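Local coordinates for protein diaminopropionate ammonia-lyase (Escherichia coli, PDB 4D9N) that breaks down both L- and D-alpha,beta-diaminopropionate to pyruvate and ammonia by pyridoxal 5'-phosphate-dependent alpha,beta-elimination, at residues Q87-K92 against E111-A116; F115-D120 against V186-A191; L229-G234 against S255-P260; A263-R268 against L289-P294. One frame throughout, in Å; residues are numbered along the deposited sequence.

Contact 1. Residues Q87-K92 against E111-A116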
loop_
_atom_site.group_PDB
_atom_site.type_symbol
_atom_site.label_atom_id
_atom_site.label_comp_id
_atom_site.label_asym_id
_atom_site.label_seq_id
_atom_site.Cartn_x
_atom_site.Cartn_y
_atom_site.Cartn_z
ATOM N N GLN A 87 29.673 -6.779 -25.030
ATOM C CA GLN A 87 30.658 -5.999 -25.787
ATOM C C GLN A 87 32.092 -6.455 -25.515
ATOM O O GLN A 87 32.927 -6.461 -26.424
ATOM C CB GLN A 87 30.513 -4.501 -25.505
ATOM C CG GLN A 87 29.298 -3.840 -26.146
ATOM C CD GLN A 87 29.481 -3.484 -27.617
ATOM O OE1 GLN A 87 28.591 -2.896 -28.228
ATOM N NE2 GLN A 87 30.630 -3.831 -28.189
ATOM N N LEU A 88 32.365 -6.830 -24.266
ATOM C CA LEU A 88 33.662 -7.383 -23.875
ATOM C C LEU A 88 33.922 -8.723 -24.551
ATOM O O LEU A 88 35.032 -8.985 -25.023
ATOM C CB LEU A 88 33.748 -7.546 -22.354
ATOM C CG LEU A 88 34.079 -6.308 -21.519
ATOM C CD1 LEU A 88 33.807 -6.589 -20.049
ATOM C CD2 LEU A 88 35.521 -5.863 -21.726
ATOM N N LEU A 89 32.889 -9.562 -24.580
ATOM C CA LEU A 89 32.924 -10.847 -25.269
ATOM C C LEU A 89 33.250 -10.666 -26.748
ATOM O O LEU A 89 34.137 -11.335 -27.276
ATOM C CB LEU A 89 31.584 -11.579 -25.102
ATOM C CG LEU A 89 31.339 -12.608 -23.985
ATOM C CD1 LEU A 89 31.852 -13.983 -24.385
ATOM C CD2 LEU A 89 31.909 -12.195 -22.636
ATOM N N CYS A 90 32.542 -9.743 -27.398
ATOM C CA CYS A 90 32.717 -9.482 -28.827
ATOM C C CYS A 90 34.090 -8.904 -29.168
ATOM O O CYS A 90 34.640 -9.192 -30.232
ATOM C CB CYS A 90 31.608 -8.568 -29.345
ATOM S SG CYS A 90 29.994 -9.373 -29.454
ATOM N N GLU A 91 34.638 -8.097 -28.259
ATOM C CA GLU A 91 35.964 -7.507 -28.442
ATOM C C GLU A 91 37.073 -8.554 -28.315
ATOM O O GLU A 91 37.933 -8.660 -29.193
ATOM C CB GLU A 91 36.193 -6.359 -27.451
ATOM N N LYS A 92 37.034 -9.331 -27.234
ATOM C CA LYS A 92 38.079 -10.313 -26.938
ATOM C C LYS A 92 38.016 -11.545 -27.847
ATOM O O LYS A 92 39.053 -12.039 -28.297
ATOM C CB LYS A 92 38.032 -10.722 -25.460
ATOM C CG LYS A 92 39.208 -11.574 -24.997
ATOM C CD LYS A 92 39.204 -11.763 -23.486
ATOM C CE LYS A 92 40.291 -12.724 -23.028
ATOM N NZ LYS A 92 39.995 -14.143 -23.380
ATOM N N GLU A 111 37.929 -20.837 -23.935
ATOM C CA GLU A 111 38.375 -19.865 -22.942
ATOM C C GLU A 111 37.178 -19.203 -22.269
ATOM O O GLU A 111 36.289 -18.673 -22.942
ATOM C CB GLU A 111 39.275 -18.805 -23.588
ATOM C CG GLU A 111 40.506 -19.366 -24.289
ATOM C CD GLU A 111 41.301 -18.309 -25.041
ATOM O OE1 GLU A 111 40.727 -17.259 -25.407
ATOM O OE2 GLU A 111 42.507 -18.534 -25.274
ATOM N N LYS A 112 37.158 -19.250 -20.940
ATOM C CA LYS A 112 36.085 -18.646 -20.149
ATOM C C LYS A 112 36.576 -17.369 -19.476
ATOM O O LYS A 112 37.654 -17.347 -18.875
ATOM C CB LYS A 112 35.579 -19.622 -19.080
ATOM C CG LYS A 112 35.073 -20.958 -19.603
ATOM C CD LYS A 112 33.569 -20.956 -19.826
ATOM C CE LYS A 112 33.067 -22.350 -20.167
ATOM N NZ LYS A 112 31.580 -22.418 -20.245
ATOM N N MET A 113 35.784 -16.308 -19.584
ATOM C CA MET A 113 36.073 -15.069 -18.873
ATOM C C MET A 113 35.530 -15.133 -17.453
ATOM O O MET A 113 34.512 -15.781 -17.193
ATOM C CB MET A 113 35.463 -13.871 -19.593
ATOM C CG MET A 113 36.155 -13.486 -20.887
ATOM S SD MET A 113 35.951 -11.728 -21.216
ATOM C CE MET A 113 35.614 -11.762 -22.971
ATOM N N THR A 114 36.219 -14.464 -16.535
ATOM C CA THR A 114 35.732 -14.312 -15.170
ATOM C C THR A 114 35.509 -12.832 -14.875
ATOM O O THR A 114 36.458 -12.042 -14.849
ATOM C CB THR A 114 36.689 -14.940 -14.136
ATOM O OG1 THR A 114 36.933 -16.310 -14.478
ATOM C CG2 THR A 114 36.086 -14.881 -12.741
ATOM N N PHE A 115 34.244 -12.470 -14.671
ATOM C CA PHE A 115 33.860 -11.093 -14.388
ATOM C C PHE A 115 33.784 -10.846 -12.891
ATOM O O PHE A 115 33.036 -11.515 -12.176
ATOM C CB PHE A 115 32.521 -10.756 -15.046
ATOM C CG PHE A 115 32.522 -10.906 -16.539
ATOM C CD1 PHE A 115 33.195 -9.993 -17.344
ATOM C CD2 PHE A 115 31.844 -11.958 -17.143
ATOM C CE1 PHE A 115 33.196 -10.127 -18.722
ATOM C CE2 PHE A 115 31.838 -12.096 -18.520
ATOM C CZ PHE A 115 32.517 -11.181 -19.310
ATOM N N ALA A 116 34.569 -9.882 -12.423
ATOM C CA ALA A 116 34.619 -9.547 -11.009
ATOM C C ALA A 116 33.991 -8.181 -10.765
ATOM O O ALA A 116 34.321 -7.207 -11.450
ATOM C CB ALA A 116 36.054 -9.581 -10.506
#

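Contact 2. Residues F115-D120 against V186-A191. With DSN (D-serine), chain C.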
loop_
_atom_site.group_PDB
_atom_site.type_symbol
_atom_site.label_atom_id
_atom_site.label_comp_id
_atom_site.label_asym_id
_atom_site.label_seq_id
_atom_site.Cartn_x
_atom_site.Cartn_y
_atom_site.Cartn_z
ATOM N N PHE A 115 34.244 -12.470 -14.671
ATOM C CA PHE A 115 33.860 -11.093 -14.388
ATOM C C PHE A 115 33.784 -10.846 -12.891
ATOM O O PHE A 115 33.036 -11.515 -12.176
ATOM C CB PHE A 115 32.521 -10.756 -15.046
ATOM C CG PHE A 115 32.522 -10.906 -16.539
ATOM C CD1 PHE A 115 33.195 -9.993 -17.344
ATOM C CD2 PHE A 115 31.844 -11.958 -17.143
ATOM C CE1 PHE A 115 33.196 -10.127 -18.722
ATOM C CE2 PHE A 115 31.838 -12.096 -18.520
ATOM C CZ PHE A 115 32.517 -11.181 -19.310
ATOM N N ALA A 116 34.569 -9.882 -12.423
ATOM C CA ALA A 116 34.619 -9.547 -11.009
ATOM C C ALA A 116 33.991 -8.181 -10.765
ATOM O O ALA A 116 34.321 -7.207 -11.450
ATOM C CB ALA A 116 36.054 -9.581 -10.506
ATOM N N THR A 117 33.077 -8.116 -9.800
ATOM C CA THR A 117 32.455 -6.846 -9.438
ATOM C C THR A 117 31.996 -6.774 -7.981
ATOM O O THR A 117 31.741 -7.798 -7.342
ATOM C CB THR A 117 31.300 -6.470 -10.401
ATOM O OG1 THR A 117 31.162 -5.043 -10.449
ATOM C CG2 THR A 117 29.976 -7.099 -9.975
ATOM N N THR A 118 31.922 -5.547 -7.471
ATOM C CA THR A 118 31.416 -5.259 -6.137
ATOM C C THR A 118 30.049 -4.604 -6.273
ATOM O O THR A 118 29.874 -3.679 -7.070
ATOM C CB THR A 118 32.364 -4.317 -5.362
ATOM O OG1 THR A 118 33.666 -4.900 -5.292
ATOM C CG2 THR A 118 31.863 -4.071 -3.946
ATOM N N THR A 119 29.086 -5.089 -5.494
ATOM C CA THR A 119 27.735 -4.544 -5.513
ATOM C C THR A 119 27.110 -4.539 -4.126
ATOM O O THR A 119 27.521 -5.294 -3.244
ATOM C CB THR A 119 26.818 -5.329 -6.476
ATOM O OG1 THR A 119 25.642 -4.561 -6.754
ATOM C CG2 THR A 119 26.410 -6.680 -5.882
ATOM N N ASP A 120 26.119 -3.673 -3.941
ATOM C CA ASP A 120 25.258 -3.739 -2.769
ATOM C C ASP A 120 23.887 -4.296 -3.164
ATOM O O ASP A 120 22.947 -4.284 -2.362
ATOM C CB ASP A 120 25.146 -2.370 -2.074
ATOM C CG ASP A 120 24.687 -1.263 -3.008
ATOM O OD1 ASP A 120 24.992 -0.082 -2.722
ATOM O OD2 ASP A 120 24.026 -1.559 -4.029
ATOM N N VAL A 186 37.510 -6.800 -14.314
ATOM C CA VAL A 186 36.692 -5.937 -13.460
ATOM C C VAL A 186 35.542 -5.340 -14.269
ATOM O O VAL A 186 35.762 -4.784 -15.344
ATOM C CB VAL A 186 37.527 -4.801 -12.818
ATOM C CG1 VAL A 186 36.657 -3.900 -11.951
ATOM C CG2 VAL A 186 38.670 -5.367 -11.992
ATOM N N VAL A 187 34.319 -5.471 -13.754
ATOM C CA VAL A 187 33.135 -4.883 -14.393
ATOM C C VAL A 187 32.388 -3.978 -13.408
ATOM O O VAL A 187 31.357 -4.367 -12.855
ATOM C CB VAL A 187 32.176 -5.956 -14.968
ATOM C CG1 VAL A 187 31.066 -5.308 -15.788
ATOM C CG2 VAL A 187 32.933 -6.961 -15.822
ATOM N N GLN A 188 32.914 -2.776 -13.188
ATOM C CA GLN A 188 32.262 -1.813 -12.298
ATOM C C GLN A 188 31.412 -0.802 -13.055
ATOM O O GLN A 188 31.750 -0.399 -14.173
ATOM C CB GLN A 188 33.280 -1.072 -11.425
ATOM C CG GLN A 188 33.842 -1.875 -10.261
ATOM C CD GLN A 188 32.778 -2.436 -9.330
ATOM O OE1 GLN A 188 32.880 -3.579 -8.892
ATOM N NE2 GLN A 188 31.757 -1.638 -9.020
ATOM N N ASP A 189 30.316 -0.388 -12.426
ATOM C CA ASP A 189 29.419 0.613 -12.997
ATOM C C ASP A 189 29.867 2.048 -12.707
ATOM O O ASP A 189 29.054 2.978 -12.716
ATOM C CB ASP A 189 27.967 0.375 -12.538
ATOM C CG ASP A 189 27.811 0.371 -11.019
ATOM O OD1 ASP A 189 28.804 0.140 -10.296
ATOM O OD2 ASP A 189 26.679 0.594 -10.547
ATOM N N THR A 190 31.163 2.219 -12.450
ATOM C CA THR A 190 31.749 3.545 -12.248
ATOM C C THR A 190 33.113 3.678 -12.935
ATOM O O THR A 190 33.781 2.677 -13.211
ATOM C CB THR A 190 31.838 3.932 -10.751
ATOM O OG1 THR A 190 32.183 5.320 -10.633
ATOM C CG2 THR A 190 32.872 3.081 -10.010
ATOM N N ALA A 191 33.515 4.919 -13.206
ATOM C CA ALA A 191 34.740 5.184 -13.951
ATOM C C ALA A 191 35.845 5.794 -13.097
ATOM O O ALA A 191 35.580 6.491 -12.115
ATOM C CB ALA A 191 34.445 6.074 -15.149
HETATM N N DSN C . 25.419 0.968 -8.204
HETATM C CA DSN C . 25.217 0.343 -6.866
HETATM C C DSN C . 24.984 -1.144 -7.020
HETATM O O DSN C . 25.842 -1.984 -6.749
HETATM O OXT DSN C . 23.905 -1.572 -7.433
HETATM C CB DSN C . 26.438 0.669 -6.002
HETATM O OG DSN C . 26.056 1.553 -4.938
#

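Contact 3. Residues L229-G234 against S255-P260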
loop_
_atom_site.group_PDB
_atom_site.type_symbol
_atom_site.label_atom_id
_atom_site.label_comp_id
_atom_site.label_asym_id
_atom_site.label_seq_id
_atom_site.Cartn_x
_atom_site.Cartn_y
_atom_site.Cartn_z
ATOM N N LEU A 229 15.758 12.059 -11.293
ATOM C CA LEU A 229 16.665 10.931 -11.456
ATOM C C LEU A 229 17.466 10.704 -10.180
ATOM O O LEU A 229 18.273 11.553 -9.786
ATOM C CB LEU A 229 17.611 11.174 -12.640
ATOM C CG LEU A 229 17.014 11.406 -14.032
ATOM C CD1 LEU A 229 18.066 11.972 -14.974
ATOM C CD2 LEU A 229 16.415 10.129 -14.601
ATOM N N GLN A 230 17.230 9.567 -9.527
ATOM C CA GLN A 230 18.016 9.191 -8.350
ATOM C C GLN A 230 19.438 8.835 -8.771
ATOM O O GLN A 230 19.635 8.123 -9.758
ATOM C CB GLN A 230 17.364 8.043 -7.560
ATOM C CG GLN A 230 17.016 6.786 -8.352
ATOM C CD GLN A 230 15.645 6.856 -8.996
ATOM O OE1 GLN A 230 15.430 7.602 -9.955
ATOM N NE2 GLN A 230 14.707 6.073 -8.471
ATOM N N ALA A 231 20.423 9.342 -8.033
ATOM C CA ALA A 231 21.822 9.146 -8.412
ATOM C C ALA A 231 22.716 8.641 -7.280
ATOM O O ALA A 231 22.823 9.269 -6.226
ATOM C CB ALA A 231 22.388 10.419 -9.019
ATOM N N GLY A 232 23.344 7.491 -7.517
ATOM C CA GLY A 232 24.364 6.946 -6.624
ATOM C C GLY A 232 25.705 7.532 -7.006
ATOM O O GLY A 232 26.143 8.516 -6.409
ATOM N N VAL A 233 26.355 6.935 -8.005
ATOM C CA VAL A 233 27.579 7.510 -8.584
ATOM C C VAL A 233 27.257 8.453 -9.746
ATOM O O VAL A 233 28.050 9.338 -10.070
ATOM C CB VAL A 233 28.609 6.440 -9.039
ATOM C CG1 VAL A 233 29.126 5.639 -7.849
ATOM C CG2 VAL A 233 28.036 5.527 -10.119
ATOM N N GLY A 234 26.093 8.253 -10.362
ATOM C CA GLY A 234 25.631 9.095 -11.463
ATOM C C GLY A 234 25.680 8.431 -12.826
ATOM O O GLY A 234 25.557 9.105 -13.852
ATOM N N SER A 255 15.506 19.130 -15.145
ATOM C CA SER A 255 16.034 17.883 -14.595
ATOM C C SER A 255 16.486 18.030 -13.150
ATOM O O SER A 255 17.170 18.990 -12.795
ATOM C CB SER A 255 17.178 17.347 -15.458
ATOM O OG SER A 255 18.208 18.307 -15.614
ATOM N N ILE A 256 16.093 17.065 -12.321
ATOM C CA ILE A 256 16.411 17.095 -10.899
ATOM C C ILE A 256 17.102 15.802 -10.473
ATOM O O ILE A 256 16.582 14.704 -10.692
ATOM C CB ILE A 256 15.151 17.333 -10.033
ATOM C CG1 ILE A 256 14.418 18.610 -10.466
ATOM C CG2 ILE A 256 15.531 17.430 -8.565
ATOM C CD1 ILE A 256 12.943 18.626 -10.129
ATOM N N ILE A 257 18.278 15.942 -9.868
ATOM C CA ILE A 257 19.041 14.794 -9.388
ATOM C C ILE A 257 18.856 14.647 -7.880
ATOM O O ILE A 257 19.085 15.590 -7.120
ATOM C CB ILE A 257 20.532 14.877 -9.810
ATOM C CG1 ILE A 257 20.708 14.410 -11.260
ATOM C CG2 ILE A 257 21.416 14.019 -8.914
ATOM C CD1 ILE A 257 20.223 15.378 -12.318
ATOM N N VAL A 258 18.431 13.455 -7.467
ATOM C CA VAL A 258 18.025 13.196 -6.091
ATOM C C VAL A 258 19.008 12.261 -5.388
ATOM O O VAL A 258 19.325 11.180 -5.899
ATOM C CB VAL A 258 16.596 12.598 -6.043
ATOM C CG1 VAL A 258 16.193 12.247 -4.617
ATOM C CG2 VAL A 258 15.592 13.559 -6.667
ATOM N N GLU A 259 19.480 12.685 -4.215
ATOM C CA GLU A 259 20.424 11.903 -3.414
ATOM C C GLU A 259 20.088 11.931 -1.922
ATOM O O GLU A 259 19.597 12.943 -1.421
ATOM C CB GLU A 259 21.850 12.422 -3.607
ATOM C CG GLU A 259 22.488 12.058 -4.935
ATOM C CD GLU A 259 23.915 12.552 -5.051
ATOM O OE1 GLU A 259 24.799 11.728 -5.369
ATOM O OE2 GLU A 259 24.155 13.760 -4.822
ATOM N N PRO A 260 20.356 10.818 -1.209
ATOM C CA PRO A 260 20.289 10.816 0.255
ATOM C C PRO A 260 21.412 11.667 0.839
ATOM O O PRO A 260 22.520 11.681 0.295
ATOM C CB PRO A 260 20.487 9.340 0.618
ATOM C CG PRO A 260 21.189 8.743 -0.554
ATOM C CD PRO A 260 20.660 9.480 -1.748
#

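Contact 4. Residues A263-R268 against L289-P294. With DSN (D-serine), chain C.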
loop_
_atom_site.group_PDB
_atom_site.type_symbol
_atom_site.label_atom_id
_atom_site.label_comp_id
_atom_site.label_asym_id
_atom_site.label_seq_id
_atom_site.Cartn_x
_atom_site.Cartn_y
_atom_site.Cartn_z
ATOM N N ALA A 263 25.185 10.402 1.664
ATOM C CA ALA A 263 26.105 10.099 0.562
ATOM C C ALA A 263 25.803 10.933 -0.691
ATOM O O ALA A 263 25.909 10.445 -1.822
ATOM C CB ALA A 263 26.079 8.609 0.241
ATOM N N ASP A 264 25.440 12.196 -0.475
ATOM C CA ASP A 264 25.093 13.119 -1.557
ATOM C C ASP A 264 26.331 13.652 -2.287
ATOM O O ASP A 264 26.603 14.854 -2.271
ATOM C CB ASP A 264 24.227 14.273 -1.017
ATOM C CG ASP A 264 24.905 15.054 0.112
ATOM O OD1 ASP A 264 25.609 14.440 0.945
ATOM O OD2 ASP A 264 24.728 16.290 0.166
ATOM N N CYS A 265 27.067 12.751 -2.941
ATOM C CA CYS A 265 28.340 13.093 -3.589
ATOM C C CYS A 265 28.199 14.060 -4.769
ATOM O O CYS A 265 28.999 14.988 -4.913
ATOM C CB CYS A 265 29.085 11.827 -4.028
ATOM S SG CYS A 265 28.266 10.855 -5.317
ATOM N N ILE A 266 27.187 13.831 -5.603
ATOM C CA ILE A 266 26.916 14.679 -6.768
ATOM C C ILE A 266 26.413 16.064 -6.348
ATOM O O ILE A 266 26.802 17.076 -6.944
ATOM C CB ILE A 266 25.942 13.988 -7.753
ATOM C CG1 ILE A 266 26.649 12.817 -8.441
ATOM C CG2 ILE A 266 25.415 14.967 -8.798
ATOM C CD1 ILE A 266 25.720 11.754 -8.981
ATOM N N TYR A 267 25.569 16.100 -5.314
ATOM C CA TYR A 267 25.085 17.355 -4.738
ATOM C C TYR A 267 26.251 18.226 -4.268
ATOM O O TYR A 267 26.333 19.404 -4.622
ATOM C CB TYR A 267 24.112 17.087 -3.577
ATOM C CG TYR A 267 23.526 18.343 -2.951
ATOM C CD1 TYR A 267 22.335 18.892 -3.426
ATOM C CD2 TYR A 267 24.164 18.980 -1.882
ATOM C CE1 TYR A 267 21.799 20.041 -2.860
ATOM C CE2 TYR A 267 23.636 20.129 -1.312
ATOM C CZ TYR A 267 22.455 20.653 -1.803
ATOM O OH TYR A 267 21.927 21.789 -1.239
ATOM N N ARG A 268 27.148 17.633 -3.482
ATOM C CA ARG A 268 28.315 18.336 -2.948
ATOM C C ARG A 268 29.271 18.772 -4.058
ATOM O O ARG A 268 29.911 19.823 -3.957
ATOM C CB ARG A 268 29.047 17.471 -1.920
ATOM C CG ARG A 268 28.264 17.231 -0.639
ATOM C CD ARG A 268 29.021 16.325 0.319
ATOM N NE ARG A 268 28.149 15.804 1.373
ATOM C CZ ARG A 268 28.568 15.110 2.430
ATOM N NH1 ARG A 268 29.858 14.843 2.596
ATOM N NH2 ARG A 268 27.691 14.682 3.329
ATOM N N LEU A 289 22.183 3.504 -3.836
ATOM C CA LEU A 289 22.552 4.913 -3.988
ATOM C C LEU A 289 23.819 5.307 -3.228
ATOM O O LEU A 289 24.088 6.496 -3.030
ATOM C CB LEU A 289 21.379 5.831 -3.621
ATOM C CG LEU A 289 20.142 5.816 -4.524
ATOM C CD1 LEU A 289 19.085 6.763 -3.976
ATOM C CD2 LEU A 289 20.476 6.164 -5.970
ATOM N N ALA A 290 24.594 4.307 -2.815
ATOM C CA ALA A 290 25.909 4.538 -2.225
ATOM C C ALA A 290 26.848 5.111 -3.285
ATOM O O ALA A 290 26.742 4.766 -4.466
ATOM C CB ALA A 290 26.473 3.250 -1.648
ATOM N N CYS A 291 27.753 5.989 -2.863
ATOM C CA CYS A 291 28.637 6.678 -3.796
ATOM C C CYS A 291 30.122 6.532 -3.441
ATOM O O CYS A 291 30.812 5.659 -3.977
ATOM C CB CYS A 291 28.245 8.157 -3.920
ATOM S SG CYS A 291 29.183 9.050 -5.180
ATOM N N GLY A 292 30.605 7.382 -2.538
ATOM C CA GLY A 292 32.029 7.448 -2.228
ATOM C C GLY A 292 32.697 8.537 -3.046
ATOM O O GLY A 292 33.327 9.440 -2.492
ATOM N N GLU A 293 32.558 8.444 -4.369
ATOM C CA GLU A 293 33.061 9.460 -5.296
ATOM C C GLU A 293 32.292 9.381 -6.622
ATOM O O GLU A 293 32.058 8.283 -7.135
ATOM C CB GLU A 293 34.568 9.294 -5.528
ATOM C CG GLU A 293 35.341 10.600 -5.401
ATOM C CD GLU A 293 36.833 10.446 -5.625
ATOM O OE1 GLU A 293 37.609 10.806 -4.714
ATOM O OE2 GLU A 293 37.231 9.977 -6.710
ATOM N N PRO A 294 31.890 10.545 -7.177
ATOM C CA PRO A 294 31.045 10.585 -8.376
ATOM C C PRO A 294 31.685 9.940 -9.605
ATOM O O PRO A 294 32.911 9.921 -9.737
ATOM C CB PRO A 294 30.849 12.087 -8.630
ATOM C CG PRO A 294 31.168 12.751 -7.338
ATOM C CD PRO A 294 32.225 11.901 -6.705
HETATM N N DSN C . 25.419 0.968 -8.204
HETATM C CA DSN C . 25.217 0.343 -6.866
HETATM C C DSN C . 24.984 -1.144 -7.020
HETATM O O DSN C . 25.842 -1.984 -6.749
HETATM O OXT DSN C . 23.905 -1.572 -7.433
HETATM C CB DSN C . 26.438 0.669 -6.002
HETATM O OG DSN C . 26.056 1.553 -4.938
#

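Contact 1. Residues Q87-K92 against E111-A116
Helix 81-92 meets strand 114-118 of the smaller, parallel sheet of this pyridoxal-phosphate enzyme, with Leu-88, Leu-89 and Lys-92 laid against Met-113 and Phe-115. Met-113 has the largest share of the contact. Its CG stands anti to the carbonyl carbon (chi1 -72°), which directs the chain toward the helix, and a bend at the last torsion lays the terminal methyl CE on the final turn. There CE lies 3.5 Å from the backbone oxygen Leu-88 O, which already accepts the helical bond from Lys-92 N. The same methyl reaches CD2 of Leu-89 at 3.7 Å and CB of Lys-92 at 3.6 Å, so it fills the groove between these side chains. An unbranched, flexible methionine suits a surface that combines leucine carbons with the aliphatic stem of a lysine.

Phe-115, two residues further along and inside the strand, meets the two leucines differently. Leu-89 CD2 comes to the ring edge, in its plane, 3.5 Å from CZ, whereas CD1 of Leu-88 approaches CE1 obliquely at 3.8 Å. At the solvent end Lys-92 runs nearly straight past Met-113, its CD 3.6 Å from Met-113 CE, and bends only at its last torsion. That bend (chi4 -72°) brings NZ to OE1 of Glu-111 in a long salt bridge of 3.8 Å.

The contact is thus graded from a largely buried aromatic-aliphatic end to an exposed charged one. Its cohesion rests on apolar packing, with no hydrogen bond crossing it, and the distant ion pair probably adds little beyond matching opposite charges at the exposed end.

Contact 2. Residues F115-D120 against V186-A191
Gln-188 OE1 is gripped from two sources in strand 114-118: Thr-118 N reaches it in the carbonyl plane, nearly straight, at 2.6 Å, and Thr-117 OG1 lies 2.7 Å from it. The glutamine chain turns at chi2 (-56°), folding its amide back along the strand edge like a further peptide group. NE2 completes the imitation with a weak bond of 3.4 Å to Thr-118 O. Thr-117 OG1, which is also hydrogen-bonded to His-123, comes close to Val-187 O as well. A leucine in place of Gln-188 would probably leave the amide of Thr-118 without its acceptor and the hydroxyl of Thr-117 with fewer partners.

The true strand pairing is brief: Val-187 N donates to Ala-116 O at 2.9 Å beside the parallel bridge of Ala-116 with Val-186. Beyond it both segments reach the active site. Thr-119 OG1 holds O of the bound D-serine at 2.6 Å, Asp-189 OD2 takes its amino group N at 2.7 Å, and its OG donates to OD1 of Asp-120, the probable proton acceptor for the L substrate.

Strand 114-118 runs between strands 137-142 and 185-186. Helix 168-182 packs on the side of Ala-116, Thr-118 and Val-186, Thr-118 OG1 bonding to Thr-175, while Phe-115 faces helix 81-92.

Contact 3. Residues L229-G234 against S255-P260
Ile-257 turns CG1 anti to its carbonyl carbon (chi1 -81°), leaving CG2 to meet the methyl CB of Ala-231 at 3.7 Å. Glu-259, with a similar first torsion and an extended chain beyond CG, runs alongside the backbone of Ala-231. Its OE1 stops 3.3 Å from Ala-231 O; both are acceptors, so this is proximity and not a bond. The carboxylate is satisfied by the backbone amides of Ile-266 and Tyr-267, in the first turn of helix 265-272. An alanine in place of Glu-259 would probably leave those two amides without their acceptor and the helix start less firmly fixed to the strand.

The backbones pair in parallel. Leu-229 N donates to Ile-256 O at 2.8 Å, Val-258 N to Leu-229 O at 3.0 Å, and Ala-231 N to Val-258 O at 3.0 Å. Past this last bond the chain leaves the sheet as a glycine-rich turn: the amides of Gly-232 and Gly-234 bind the cofactor phosphate on the modified lysine at position 77. At Gly-234, a side chain would collide with the preceding carbonyl oxygen.

Strands 226-230 and 254-260 are the two arms of a beta-alpha-beta unit. Its helix 235-248 packs on Leu-229, helix 338-351 lies against Gln-230 and Val-258, and strand 308-312 continues the sheet beyond strand 254-260.

Contact 4. Residues A263-R268 against L289-P294
Cys-265 and Cys-291 point their side chains at each other and join in a disulfide, SG to SG 2.0 Å. The two sulfurs are reached by unlike torsions. Cys-265, opening helix 265-272, swings SG between its backbone N and carbonyl carbon (chi1 65°), while Cys-291 extends SG away from its own N (chi1 -174°). About the S-S bond the two CB atoms are turned by 87°, the near-perpendicular, right-handed arrangement of a relaxed disulfide.

Pro-294 backs this bridge. Its CG and CB lie against the first helical turn, CG 4.0 Å from Cys-265 SG and 3.9 Å from the carbonyl oxygen Cys-265 O, and CB in looser touch with Ile-266 CG1 at 4.3 Å. A compact, rigid ring suits a place where the chain must pass close to a helix. Ala-263 also leans toward the loop, its backbone O 3.9 Å from CB of Cys-291; its small side chain lets the two backbones come near. Gly-292, next to the cystine, adopts a positive phi that would press a side chain against the preceding carbonyl oxygen. Behind the contact, Arg-268 NE returns to Asp-264 OD1 in a salt bridge of 2.9 Å within the helix start.

No hydrogen bond crosses between the segments, so the covalent link does the tying. It pins a loop whose Ala-290 O lies 3.3 Å from OG of the bound D-serine, and is therefore likely to limit how far this wall of the active site can move.

From the N terminus, contact 1 closes a short loop between helix 81-92 and the start of strand 114-118. Contact 2 begins on the same strand, sharing Phe-115 and Ala-116, and closes a much longer excursion that contains two further strands of the small parallel sheet. Contacts 3 and 4 follow in series, none nested in another: contact 3 closes a beta-alpha-beta unit of the larger sheet, and contact 4 ties the start of the next helix, 265-272, to the loop that follows it. These two touch each other, with Gly-232 O beside the disulfide sulfur of Cys-265. Across the cleft, Asp-120 of contact 2 meets Ala-290 of contact 4 and Asp-189 packs on Val-233, joining the small-sheet and large-sheet regions around the bound D-serine.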